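Local coordinates for putative NADH-depentdent flavin oxidoreductase (Cupriavidus metallidurans, PDB 5OCS), which probably acts as an FMN-dependent ene-reductase of the Old Yellow Enzyme family, using a nicotinamide cofactor to reduce activated carbon-carbon double bonds, at residues Glu56-Ser61 / Val97-Ala102; Gly174-Gly179 / Pro227-Val232; Phe210-Phe215 / Lys255-Ala260; Ser259-Val264 / Pro296-Gly301. All coordinates share one frame; numbering follows the deposited sequence.

Contact 1 (Glu56-Ser61 / Val97-Ala102)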
loop_
_atom_site.group_PDB
_atom_site.type_symbol
_atom_site.label_atom_id
_atom_site.label_comp_id
_atom_site.label_asym_id
_atom_site.label_seq_id
_atom_site.Cartn_x
_atom_site.Cartn_y
_atom_site.Cartn_z
ATOM N N GLU D 56 14.544 -3.340 4.881
ATOM C CA GLU D 56 15.685 -2.567 4.460
ATOM C C GLU D 56 16.898 -2.681 5.389
ATOM O O GLU D 56 16.786 -3.019 6.568
ATOM C CB GLU D 56 15.331 -1.081 4.393
ATOM C CG GLU D 56 15.072 -0.433 5.734
ATOM C CD GLU D 56 14.422 0.939 5.594
ATOM O OE1 GLU D 56 15.149 1.934 5.350
ATOM O OE2 GLU D 56 13.185 1.006 5.729
ATOM N N ALA D 57 18.033 -2.284 4.852
ATOM C CA ALA D 57 19.272 -2.192 5.615
ATOM C C ALA D 57 19.057 -1.516 6.956
ATOM O O ALA D 57 18.709 -0.305 7.048
ATOM C CB ALA D 57 20.343 -1.437 4.811
ATOM N N THR D 58 19.241 -2.296 8.012
ATOM C CA THR D 58 18.999 -1.847 9.340
ATOM C C THR D 58 20.324 -1.758 10.097
ATOM O O THR D 58 21.002 -2.767 10.294
ATOM C CB THR D 58 18.020 -2.815 10.017
ATOM O OG1 THR D 58 16.761 -2.720 9.324
ATOM C CG2 THR D 58 17.809 -2.453 11.488
ATOM N N ALA D 59 20.680 -0.534 10.479
ATOM C CA ALA D 59 21.983 -0.230 11.070
ATOM C C ALA D 59 22.146 -0.904 12.421
ATOM O O ALA D 59 21.256 -0.843 13.283
ATOM C CB ALA D 59 22.160 1.279 11.199
ATOM N N VAL D 60 23.297 -1.550 12.604
ATOM C CA VAL D 60 23.663 -2.150 13.869
ATOM C C VAL D 60 24.178 -1.133 14.913
ATOM O O VAL D 60 24.322 -1.490 16.081
ATOM C CB VAL D 60 24.646 -3.356 13.677
ATOM C CG1 VAL D 60 24.028 -4.400 12.739
ATOM C CG2 VAL D 60 26.015 -2.890 13.145
ATOM N N SER D 61 24.423 0.101 14.504
ATOM C CA SER D 61 24.890 1.161 15.403
ATOM C C SER D 61 24.615 2.435 14.689
ATOM O O SER D 61 24.484 2.447 13.468
ATOM C CB SER D 61 26.400 1.008 15.676
ATOM O OG SER D 61 27.181 1.121 14.494
ATOM N N VAL D 97 8.695 -12.552 7.280
ATOM C CA VAL D 97 9.323 -11.257 7.508
ATOM C C VAL D 97 10.729 -11.492 7.996
ATOM O O VAL D 97 10.918 -12.093 9.028
ATOM C CB VAL D 97 8.501 -10.389 8.461
ATOM C CG1 VAL D 97 9.173 -9.060 8.655
ATOM C CG2 VAL D 97 7.116 -10.178 7.876
ATOM N N THR D 98 11.707 -10.948 7.266
ATOM C CA THR D 98 13.126 -11.057 7.592
ATOM C C THR D 98 13.735 -9.664 7.543
ATOM O O THR D 98 13.087 -8.699 7.101
ATOM C CB THR D 98 13.848 -11.997 6.604
ATOM O OG1 THR D 98 13.766 -11.489 5.255
ATOM C CG2 THR D 98 13.159 -13.401 6.669
ATOM N N ILE D 99 14.992 -9.537 7.935
ATOM C CA ILE D 99 15.604 -8.223 8.032
ATOM C C ILE D 99 17.060 -8.267 7.579
ATOM O O ILE D 99 17.772 -9.227 7.842
ATOM C CB ILE D 99 15.499 -7.649 9.463
ATOM C CG1 ILE D 99 15.840 -6.156 9.495
ATOM C CG2 ILE D 99 16.316 -8.475 10.503
ATOM C CD1 ILE D 99 15.317 -5.485 10.741
ATOM N N GLN D 100 17.485 -7.225 6.892
ATOM C CA GLN D 100 18.896 -7.054 6.477
ATOM C C GLN D 100 19.625 -6.236 7.523
ATOM O O GLN D 100 19.263 -5.079 7.789
ATOM C CB GLN D 100 18.962 -6.377 5.111
ATOM C CG GLN D 100 20.358 -6.301 4.556
ATOM C CD GLN D 100 20.415 -5.459 3.328
ATOM O OE1 GLN D 100 20.246 -4.235 3.395
ATOM N NE2 GLN D 100 20.709 -6.087 2.198
ATOM N N LEU D 101 20.584 -6.852 8.219
ATOM C CA LEU D 101 21.381 -6.125 9.179
ATOM C C LEU D 101 22.620 -5.597 8.451
ATOM O O LEU D 101 23.251 -6.323 7.660
ATOM C CB LEU D 101 21.763 -7.039 10.326
ATOM C CG LEU D 101 20.670 -7.493 11.271
ATOM C CD1 LEU D 101 21.314 -8.317 12.384
ATOM C CD2 LEU D 101 19.855 -6.330 11.855
ATOM N N ALA D 102 22.983 -4.362 8.763
ATOM C CA ALA D 102 23.901 -3.595 7.937
ATOM C C ALA D 102 24.817 -2.694 8.743
ATOM O O ALA D 102 24.528 -2.292 9.847
ATOM C CB ALA D 102 23.104 -2.762 6.954
HETATM O O HOH W 1 18.927 -2.356 1.801
#
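Thr58 meets both Ile99 and Gln100, and its side chain can be followed atom by atom. CB lies 3.4 Å from Gln100 O. From there OG1 swings anti to the carbonyl carbon (chi1 -65°), and this brings it to 3.4 Å from Ile99 CD1. That approach is plain packing, because the hydroxyl is already committed: Thr58 OG1 donates to Glu56 O at 2.8 Å, two residues back on its own strand. The methyl CG2 ends the branch at 4.0 Å from Ile99 CD1, and the two side chains cross at about a right angle. The backbones are paired in parallel. Thr58 N donates to Gln100 O at 2.8 Å, Ala102 N returns a bond to Thr58 O, and Val60 N donates to Ala102 O, so the N-H and C=O of Thr58 bond to the residues before and after Leu101. Gln100 reaches toward Ala57: its CG stands anti to the backbone N (chi1 -174°) and the extended chain carries OE1 to 3.1 Å from Ala57 CB. Gln100 OE1 and Ala57 N are poorly angled for a direct bond; a water joins them instead, donating to Gln100 OE1 at 2.8 Å and accepting from Ala57 N. Gln100 NE2 is held by Glu176 OE2. Beside this, Ala57 CB rests on Ala102 CB at 3.7 Å. Strands 52-59 and 96-102, linked by helix 76-92, form a beta-alpha-beta unit of the TIM barrel, and Ala57 and Gln100 both belong to the FMN-binding site at its C-terminal mouth.

Contact 2 (Gly174-Gly179 / Pro227-Val232)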
loop_
_atom_site.group_PDB
_atom_site.type_symbol
_atom_site.label_atom_id
_atom_site.label_comp_id
_atom_site.label_asym_id
_atom_site.label_seq_id
_atom_site.Cartn_x
_atom_site.Cartn_y
_atom_site.Cartn_z
ATOM N N GLY D 174 14.169 -14.251 10.052
ATOM C CA GLY D 174 15.413 -14.512 9.388
ATOM C C GLY D 174 16.267 -13.266 9.292
ATOM O O GLY D 174 15.766 -12.139 9.412
ATOM N N ILE D 175 17.564 -13.470 9.073
ATOM C CA ILE D 175 18.489 -12.329 8.959
ATOM C C ILE D 175 19.347 -12.458 7.698
ATOM O O ILE D 175 19.951 -13.507 7.415
ATOM C CB ILE D 175 19.440 -12.204 10.160
ATOM C CG1 ILE D 175 18.668 -11.778 11.432
ATOM C CG2 ILE D 175 20.537 -11.149 9.901
ATOM C CD1 ILE D 175 19.491 -11.809 12.688
ATOM N N GLU D 176 19.381 -11.387 6.931
ATOM C CA GLU D 176 20.336 -11.240 5.833
ATOM C C GLU D 176 21.460 -10.340 6.288
ATOM O O GLU D 176 21.242 -9.169 6.645
ATOM C CB GLU D 176 19.640 -10.647 4.608
ATOM C CG GLU D 176 20.609 -10.326 3.469
ATOM C CD GLU D 176 19.911 -10.031 2.160
ATOM O OE1 GLU D 176 19.197 -10.918 1.643
ATOM O OE2 GLU D 176 20.108 -8.899 1.652
ATOM N N VAL D 177 22.679 -10.875 6.320
ATOM C CA VAL D 177 23.813 -10.062 6.763
ATOM C C VAL D 177 24.310 -9.410 5.478
ATOM O O VAL D 177 24.561 -10.070 4.458
ATOM C CB VAL D 177 24.939 -10.937 7.378
ATOM C CG1 VAL D 177 26.167 -10.106 7.656
ATOM C CG2 VAL D 177 24.438 -11.603 8.655
ATOM N N HIS D 178 24.450 -8.106 5.526
ATOM C CA HIS D 178 24.762 -7.327 4.339
ATOM C C HIS D 178 26.266 -7.324 4.078
ATOM O O HIS D 178 26.989 -6.604 4.730
ATOM C CB HIS D 178 24.239 -5.904 4.490
ATOM C CG HIS D 178 24.077 -5.163 3.193
ATOM N ND1 HIS D 178 24.640 -5.580 2.004
ATOM C CD2 HIS D 178 23.401 -4.025 2.903
ATOM C CE1 HIS D 178 24.323 -4.731 1.043
ATOM N NE2 HIS D 178 23.562 -3.784 1.562
ATOM N N GLY D 179 26.682 -8.111 3.102
ATOM C CA GLY D 179 28.088 -8.169 2.637
ATOM C C GLY D 179 28.337 -7.555 1.272
ATOM O O GLY D 179 29.358 -7.834 0.658
ATOM N N PRO D 227 16.479 -19.011 9.737
ATOM C CA PRO D 227 17.583 -18.900 8.761
ATOM C C PRO D 227 18.379 -17.606 8.897
ATOM O O PRO D 227 17.833 -16.564 9.207
ATOM C CB PRO D 227 16.854 -18.933 7.396
ATOM C CG PRO D 227 15.495 -18.351 7.701
ATOM C CD PRO D 227 15.171 -18.940 9.067
ATOM N N VAL D 228 19.669 -17.710 8.643
ATOM C CA VAL D 228 20.548 -16.579 8.561
ATOM C C VAL D 228 21.361 -16.806 7.291
ATOM O O VAL D 228 21.826 -17.936 7.013
ATOM C CB VAL D 228 21.482 -16.486 9.775
ATOM C CG1 VAL D 228 22.525 -15.361 9.609
ATOM C CG2 VAL D 228 20.700 -16.332 11.031
ATOM N N TRP D 229 21.562 -15.737 6.533
ATOM C CA TRP D 229 22.301 -15.818 5.277
ATOM C C TRP D 229 23.052 -14.517 5.021
ATOM O O TRP D 229 23.025 -13.613 5.857
ATOM C CB TRP D 229 21.368 -16.212 4.125
ATOM C CG TRP D 229 20.368 -15.179 3.706
ATOM C CD1 TRP D 229 20.506 -14.223 2.743
ATOM C CD2 TRP D 229 19.050 -15.007 4.234
ATOM N NE1 TRP D 229 19.365 -13.474 2.647
ATOM C CE2 TRP D 229 18.459 -13.939 3.556
ATOM C CE3 TRP D 229 18.332 -15.637 5.241
ATOM C CZ2 TRP D 229 17.164 -13.506 3.837
ATOM C CZ3 TRP D 229 17.044 -15.218 5.495
ATOM C CH2 TRP D 229 16.489 -14.155 4.837
ATOM N N MET D 230 23.764 -14.454 3.907
ATOM C CA MET D 230 24.493 -13.241 3.542
ATOM C C MET D 230 24.147 -12.788 2.151
ATOM O O MET D 230 23.934 -13.601 1.232
ATOM C CB MET D 230 26.022 -13.466 3.635
ATOM C CG MET D 230 26.853 -12.189 3.535
ATOM S SD MET D 230 28.629 -12.486 3.769
ATOM C CE MET D 230 28.643 -12.820 5.498
ATOM N N ARG D 231 24.205 -11.468 1.986
ATOM C CA ARG D 231 24.080 -10.806 0.707
ATOM C C ARG D 231 25.477 -10.555 0.191
ATOM O O ARG D 231 26.274 -9.983 0.913
ATOM C CB ARG D 231 23.370 -9.456 0.905
ATOM C CG ARG D 231 23.185 -8.616 -0.347
ATOM C CD ARG D 231 22.246 -9.253 -1.354
ATOM N NE ARG D 231 21.705 -8.234 -2.268
ATOM C CZ ARG D 231 20.661 -7.438 -2.035
ATOM N NH1 ARG D 231 19.915 -7.586 -0.955
ATOM N NH2 ARG D 231 20.340 -6.525 -2.941
ATOM N N VAL D 232 25.758 -10.989 -1.053
ATOM C CA VAL D 232 27.107 -10.891 -1.619
ATOM C C VAL D 232 27.046 -10.274 -2.991
ATOM O O VAL D 232 26.153 -10.590 -3.775
ATOM C CB VAL D 232 27.766 -12.284 -1.739
ATOM C CG1 VAL D 232 29.186 -12.171 -2.311
ATOM C CG2 VAL D 232 27.809 -13.003 -0.378
#
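Arg231, Glu176 and Trp229 give up the most surface here, and the carboxylate of Glu176 ties the other two together. Trp229 CG takes the crowded position between its backbone N and carbonyl carbon (chi1 70°), and chi2 of 92° turns the indole toward Glu176. Glu176 CA lies over the five-membered ring of Trp229 in a CH-pi contact, 4.0 Å from the centroid, and Ile175 O approaches the same face nearer the rim. The indole then reaches the acid: Trp229 NE1 donates to Glu176 OE1 at 2.8 Å, meeting its anti lone pair. The second oxygen serves Arg231, whose NH1 makes a salt bridge with Glu176 OE2 at 2.9 Å on the syn side. That bond lies near the guanidinium plane, although carboxylate and guanidinium planes stand 90° apart. Further partners, His263 ND1 at OE1 and Gln100 NE2 at OE2, leave Glu176 gripped twice at each oxygen. Toward the helices, Val177 CG1 packs on Met230 CE at 4.3 Å. Five parallel backbone bonds, the last one weak, join strands 175-179 and 228-233. Arg231, which also bonds a citric acid molecule through NH2, is an FMN-binding residue of this TIM barrel, consistent with a second-shell role for Glu176, which holds Arg231 and Gln100.

Contact 3 (Phe210-Phe215 / Lys255-Ala260)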
loop_
_atom_site.group_PDB
_atom_site.type_symbol
_atom_site.label_atom_id
_atom_site.label_comp_id
_atom_site.label_asym_id
_atom_site.label_seq_id
_atom_site.Cartn_x
_atom_site.Cartn_y
_atom_site.Cartn_z
ATOM N N PHE D 210 36.825 -11.418 8.540
ATOM C CA PHE D 210 35.930 -10.610 9.374
ATOM C C PHE D 210 34.462 -10.743 8.951
ATOM O O PHE D 210 33.596 -10.967 9.838
ATOM C CB PHE D 210 36.371 -9.159 9.415
ATOM C CG PHE D 210 35.521 -8.274 10.310
ATOM C CD1 PHE D 210 35.378 -8.558 11.678
ATOM C CD2 PHE D 210 34.802 -7.211 9.785
ATOM C CE1 PHE D 210 34.612 -7.747 12.507
ATOM C CE2 PHE D 210 34.029 -6.379 10.619
ATOM C CZ PHE D 210 33.935 -6.652 11.979
ATOM N N PRO D 211 34.152 -10.653 7.627
ATOM C CA PRO D 211 32.771 -10.958 7.225
ATOM C C PRO D 211 32.251 -12.328 7.743
ATOM O O PRO D 211 31.098 -12.437 8.202
ATOM C CB PRO D 211 32.842 -10.961 5.693
ATOM C CG PRO D 211 33.876 -9.902 5.434
ATOM C CD PRO D 211 34.909 -10.063 6.503
ATOM N N LEU D 212 33.111 -13.355 7.686
ATOM C CA LEU D 212 32.727 -14.664 8.211
ATOM C C LEU D 212 32.632 -14.683 9.736
ATOM O O LEU D 212 31.760 -15.398 10.259
ATOM C CB LEU D 212 33.625 -15.774 7.653
ATOM C CG LEU D 212 33.404 -15.997 6.157
ATOM C CD1 LEU D 212 34.475 -16.915 5.590
ATOM C CD2 LEU D 212 32.039 -16.537 5.828
ATOM N N GLU D 213 33.462 -13.916 10.445
ATOM C CA GLU D 213 33.307 -13.756 11.925
ATOM C C GLU D 213 31.945 -13.159 12.266
ATOM O O GLU D 213 31.259 -13.590 13.203
ATOM C CB GLU D 213 34.385 -12.891 12.546
ATOM C CG GLU D 213 35.741 -13.605 12.585
ATOM C CD GLU D 213 36.858 -12.725 13.014
ATOM O OE1 GLU D 213 36.613 -11.518 13.244
ATOM O OE2 GLU D 213 37.999 -13.244 13.135
ATOM N N VAL D 214 31.559 -12.152 11.489
ATOM C CA VAL D 214 30.285 -11.464 11.748
ATOM C C VAL D 214 29.156 -12.426 11.485
ATOM O O VAL D 214 28.243 -12.569 12.350
ATOM C CB VAL D 214 30.135 -10.187 10.897
ATOM C CG1 VAL D 214 28.754 -9.543 11.080
ATOM C CG2 VAL D 214 31.200 -9.208 11.314
ATOM N N PHE D 215 29.189 -13.087 10.318
ATOM C CA PHE D 215 28.171 -14.073 9.986
ATOM C C PHE D 215 28.080 -15.120 11.102
ATOM O O PHE D 215 26.974 -15.460 11.558
ATOM C CB PHE D 215 28.439 -14.794 8.673
ATOM C CG PHE D 215 27.535 -15.942 8.461
ATOM C CD1 PHE D 215 26.282 -15.753 7.901
ATOM C CD2 PHE D 215 27.897 -17.204 8.893
ATOM C CE1 PHE D 215 25.411 -16.797 7.784
ATOM C CE2 PHE D 215 27.027 -18.257 8.775
ATOM C CZ PHE D 215 25.779 -18.055 8.208
ATOM N N LYS D 255 28.110 -21.917 3.281
ATOM C CA LYS D 255 27.459 -23.226 3.368
ATOM C C LYS D 255 28.026 -24.091 4.496
ATOM O O LYS D 255 27.275 -24.674 5.278
ATOM C CB LYS D 255 27.552 -23.951 2.042
ATOM C CG LYS D 255 26.880 -25.306 2.054
ATOM C CD LYS D 255 26.678 -25.838 0.666
ATOM C CE LYS D 255 26.047 -27.231 0.707
ATOM N NZ LYS D 255 25.485 -27.524 -0.638
ATOM N N ALA D 256 29.344 -24.153 4.607
ATOM C CA ALA D 256 30.002 -24.940 5.660
ATOM C C ALA D 256 29.737 -24.381 7.048
ATOM O O ALA D 256 29.737 -25.117 8.037
ATOM C CB ALA D 256 31.509 -24.974 5.423
ATOM N N ARG D 257 29.475 -23.082 7.143
ATOM C CA ARG D 257 29.176 -22.468 8.406
ATOM C C ARG D 257 27.669 -22.365 8.700
ATOM O O ARG D 257 27.293 -21.696 9.609
ATOM C CB ARG D 257 29.850 -21.099 8.475
ATOM C CG ARG D 257 31.382 -21.224 8.569
ATOM C CD ARG D 257 32.063 -19.914 8.299
ATOM N NE ARG D 257 33.489 -20.084 7.970
ATOM C CZ ARG D 257 34.508 -19.515 8.613
ATOM N NH1 ARG D 257 34.323 -18.712 9.652
ATOM N NH2 ARG D 257 35.746 -19.736 8.186
ATOM N N GLY D 258 26.828 -23.047 7.951
ATOM C CA GLY D 258 25.407 -23.108 8.316
ATOM C C GLY D 258 24.551 -21.962 7.816
ATOM O O GLY D 258 23.421 -21.795 8.282
ATOM N N SER D 259 25.057 -21.172 6.879
ATOM C CA SER D 259 24.160 -20.298 6.086
ATOM C C SER D 259 22.984 -21.011 5.454
ATOM O O SER D 259 23.124 -22.114 4.926
ATOM C CB SER D 259 24.934 -19.558 4.994
ATOM O OG SER D 259 24.123 -18.480 4.519
ATOM N N ALA D 260 21.797 -20.405 5.518
ATOM C CA ALA D 260 20.604 -20.944 4.892
ATOM C C ALA D 260 20.523 -20.710 3.389
ATOM O O ALA D 260 19.786 -21.394 2.685
ATOM C CB ALA D 260 19.365 -20.359 5.557
#
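Leu212 and Arg257 cross at about a right angle, with the leucine laid against the flat end of the arginine. Leu212 CB sits over one face of the guanidinium, off its centre, and is 3.6 Å from Arg257 NH1; CD1 of the same leucine adds a contact 4.0 Å from Arg257 CZ. The polar rim of that group is engaged elsewhere, NH1 by Asp216 and NE by Glu253, and these two salt bridges hold the plane while Leu212 covers it. Phe215 behaves differently and presents an edge. Its CG is anti to the backbone N (chi1 170°), and the ring projects until CE2 stands 3.5 Å from Arg257 O, which lies near the ring plane. At the tip, Phe215 CZ comes to 3.6 Å from Ser259 CB. The surface it meets is a helix end: Gly258, with its positive phi of 86°, is the C-prime residue of a Schellman motif in which Ser259 N bonds Leu254 O and Gly258 N bonds Lys255 O. No hydrogen bond joins the two segments themselves. Phe215 continues inward onto Leu254, Val228 and Met230, so the contact packs helix 204-221 against the C-terminal end of helix 244-256, both on the outside of barrel strand 228-233.

Contact 4 (Ser259-Val264 / Pro296-Gly301)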
loop_
_atom_site.group_PDB
_atom_site.type_symbol
_atom_site.label_atom_id
_atom_site.label_comp_id
_atom_site.label_asym_id
_atom_site.label_seq_id
_atom_site.Cartn_x
_atom_site.Cartn_y
_atom_site.Cartn_z
ATOM N N SER D 259 25.057 -21.172 6.879
ATOM C CA SER D 259 24.160 -20.298 6.086
ATOM C C SER D 259 22.984 -21.011 5.454
ATOM O O SER D 259 23.124 -22.114 4.926
ATOM C CB SER D 259 24.934 -19.558 4.994
ATOM O OG SER D 259 24.123 -18.480 4.519
ATOM N N ALA D 260 21.797 -20.405 5.518
ATOM C CA ALA D 260 20.604 -20.944 4.892
ATOM C C ALA D 260 20.523 -20.710 3.389
ATOM O O ALA D 260 19.786 -21.394 2.685
ATOM C CB ALA D 260 19.365 -20.359 5.557
ATOM N N ALA D 261 21.261 -19.702 2.911
ATOM C CA ALA D 261 21.173 -19.263 1.556
ATOM C C ALA D 261 22.352 -18.387 1.235
ATOM O O ALA D 261 23.177 -18.056 2.091
ATOM C CB ALA D 261 19.857 -18.500 1.331
ATOM N N VAL D 262 22.398 -17.976 -0.013
ATOM C CA VAL D 262 23.199 -16.818 -0.405
ATOM C C VAL D 262 22.376 -15.949 -1.366
ATOM O O VAL D 262 21.687 -16.448 -2.272
ATOM C CB VAL D 262 24.586 -17.237 -0.975
ATOM C CG1 VAL D 262 24.428 -18.007 -2.256
ATOM C CG2 VAL D 262 25.470 -16.017 -1.224
ATOM N N HIS D 263 22.413 -14.630 -1.145
ATOM C CA HIS D 263 21.681 -13.701 -1.964
ATOM C C HIS D 263 22.709 -12.970 -2.804
ATOM O O HIS D 263 23.550 -12.249 -2.255
ATOM C CB HIS D 263 20.908 -12.741 -1.046
ATOM C CG HIS D 263 19.915 -11.872 -1.748
ATOM N ND1 HIS D 263 19.035 -11.057 -1.052
ATOM C CD2 HIS D 263 19.617 -11.705 -3.056
ATOM C CE1 HIS D 263 18.264 -10.412 -1.914
ATOM N NE2 HIS D 263 18.602 -10.775 -3.132
ATOM N N VAL D 264 22.633 -13.150 -4.115
ATOM C CA VAL D 264 23.719 -12.750 -5.030
ATOM C C VAL D 264 23.277 -11.512 -5.773
ATOM O O VAL D 264 22.301 -11.563 -6.516
ATOM C CB VAL D 264 24.045 -13.873 -6.028
ATOM C CG1 VAL D 264 25.106 -13.441 -7.027
ATOM C CG2 VAL D 264 24.462 -15.161 -5.295
ATOM N N PRO D 296 20.621 -22.755 -1.303
ATOM C CA PRO D 296 19.503 -21.973 -1.838
ATOM C C PRO D 296 20.016 -20.586 -2.280
ATOM O O PRO D 296 20.689 -19.915 -1.490
ATOM C CB PRO D 296 18.572 -21.856 -0.625
ATOM C CG PRO D 296 18.797 -23.128 0.098
ATOM C CD PRO D 296 20.261 -23.410 -0.032
ATOM N N THR D 297 19.776 -20.228 -3.527
ATOM C CA THR D 297 20.422 -19.087 -4.132
ATOM C C THR D 297 19.347 -18.096 -4.472
ATOM O O THR D 297 18.492 -18.342 -5.322
ATOM C CB THR D 297 21.204 -19.502 -5.380
ATOM O OG1 THR D 297 22.178 -20.471 -4.978
ATOM C CG2 THR D 297 21.868 -18.328 -6.018
ATOM N N MET D 298 19.375 -16.963 -3.797
ATOM C CA MET D 298 18.486 -15.868 -4.138
ATOM C C MET D 298 19.225 -14.944 -5.087
ATOM O O MET D 298 20.349 -14.639 -4.831
ATOM C CB MET D 298 18.090 -15.037 -2.910
ATOM C CG MET D 298 17.680 -15.788 -1.680
ATOM S SD MET D 298 17.048 -14.557 -0.451
ATOM C CE MET D 298 16.818 -15.618 0.974
ATOM N N ALA D 299 18.608 -14.526 -6.170
ATOM C CA ALA D 299 19.230 -13.650 -7.117
ATOM C C ALA D 299 18.468 -12.340 -7.192
ATOM O O ALA D 299 17.237 -12.334 -7.314
ATOM C CB ALA D 299 19.238 -14.285 -8.479
ATOM N N VAL D 300 19.216 -11.240 -7.137
ATOM C CA VAL D 300 18.655 -9.925 -7.475
ATOM C C VAL D 300 18.240 -9.978 -8.916
ATOM O O VAL D 300 19.069 -10.327 -9.808
ATOM C CB VAL D 300 19.675 -8.814 -7.308
ATOM C CG1 VAL D 300 19.106 -7.497 -7.844
ATOM C CG2 VAL D 300 20.037 -8.655 -5.844
ATOM N N GLY D 301 16.962 -9.715 -9.148
ATOM C CA GLY D 301 16.374 -9.697 -10.462
ATOM C C GLY D 301 16.006 -8.278 -10.864
ATOM O O GLY D 301 14.971 -7.738 -10.388
HETATM O O HOH W 2 21.769 -11.583 -9.467
#
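Met298 lies across His263 at the close-packed centre of this parallel strand pair, 262-265 beside 297-300, in the TIM barrel. The sulfur-aromatic geometry is clear: Met298 SD is 4.3 Å from the centroid of the His263 ring, over one face and displaced toward the rim. Met298 CG is anti to the carbonyl carbon (chi1 -46°), while its CB touches His263 CD2 at 3.7 Å. The two side chains cross at about a right angle. Bonds at both ring nitrogens, ND1 with Glu176 OE1 and NE2 with Ser322 OG, fix the rotation of the imidazole, and Val300 CG2 packs 3.7 Å from His263 NE2. Four backbone bonds run beneath, those of Met298 N to Val262 O and Val264 N to Met298 O being the shortest at 2.8 Å. Where the segments begin, Ala260 and Pro296 are partly exposed yet still closely fitted, with Pro296 CG 3.3 Å from Ala260 O, and Ala261 CB reaches Met298 CE at 4.2 Å. The looser side is at Val264 and Val300: the direct bond from Val300 N to Val264 O lengthens to 3.2 Å, and a water donates to both Val264 O and Val300 O.

Contacts 1, 2 and 4 are three strand pairs of one closed eight-stranded barrel, with contact 2 between the others: its centre is 9 Å from each, while those of contacts 1 and 4 are 16 Å apart. Contacts 1 and 2 are probably hydrogen-bonded through Ile99 O and Glu176 N at 2.8 Å, contacts 2 and 4 through Val232 N and His263 O at 2.8 Å. Inside the barrel, Gln100, itself an FMN-binding residue, Glu176 and His263 form a polar chain beside Arg231, another FMN-binding residue, with Glu176 OE1 2.7 Å from His263 ND1. Contact 3 lies outside, its centre 9 Å from that of contact 2, with Val228 O 2.9 Å from Ala260 N, and shares Ser259 and Ala260 with contact 4.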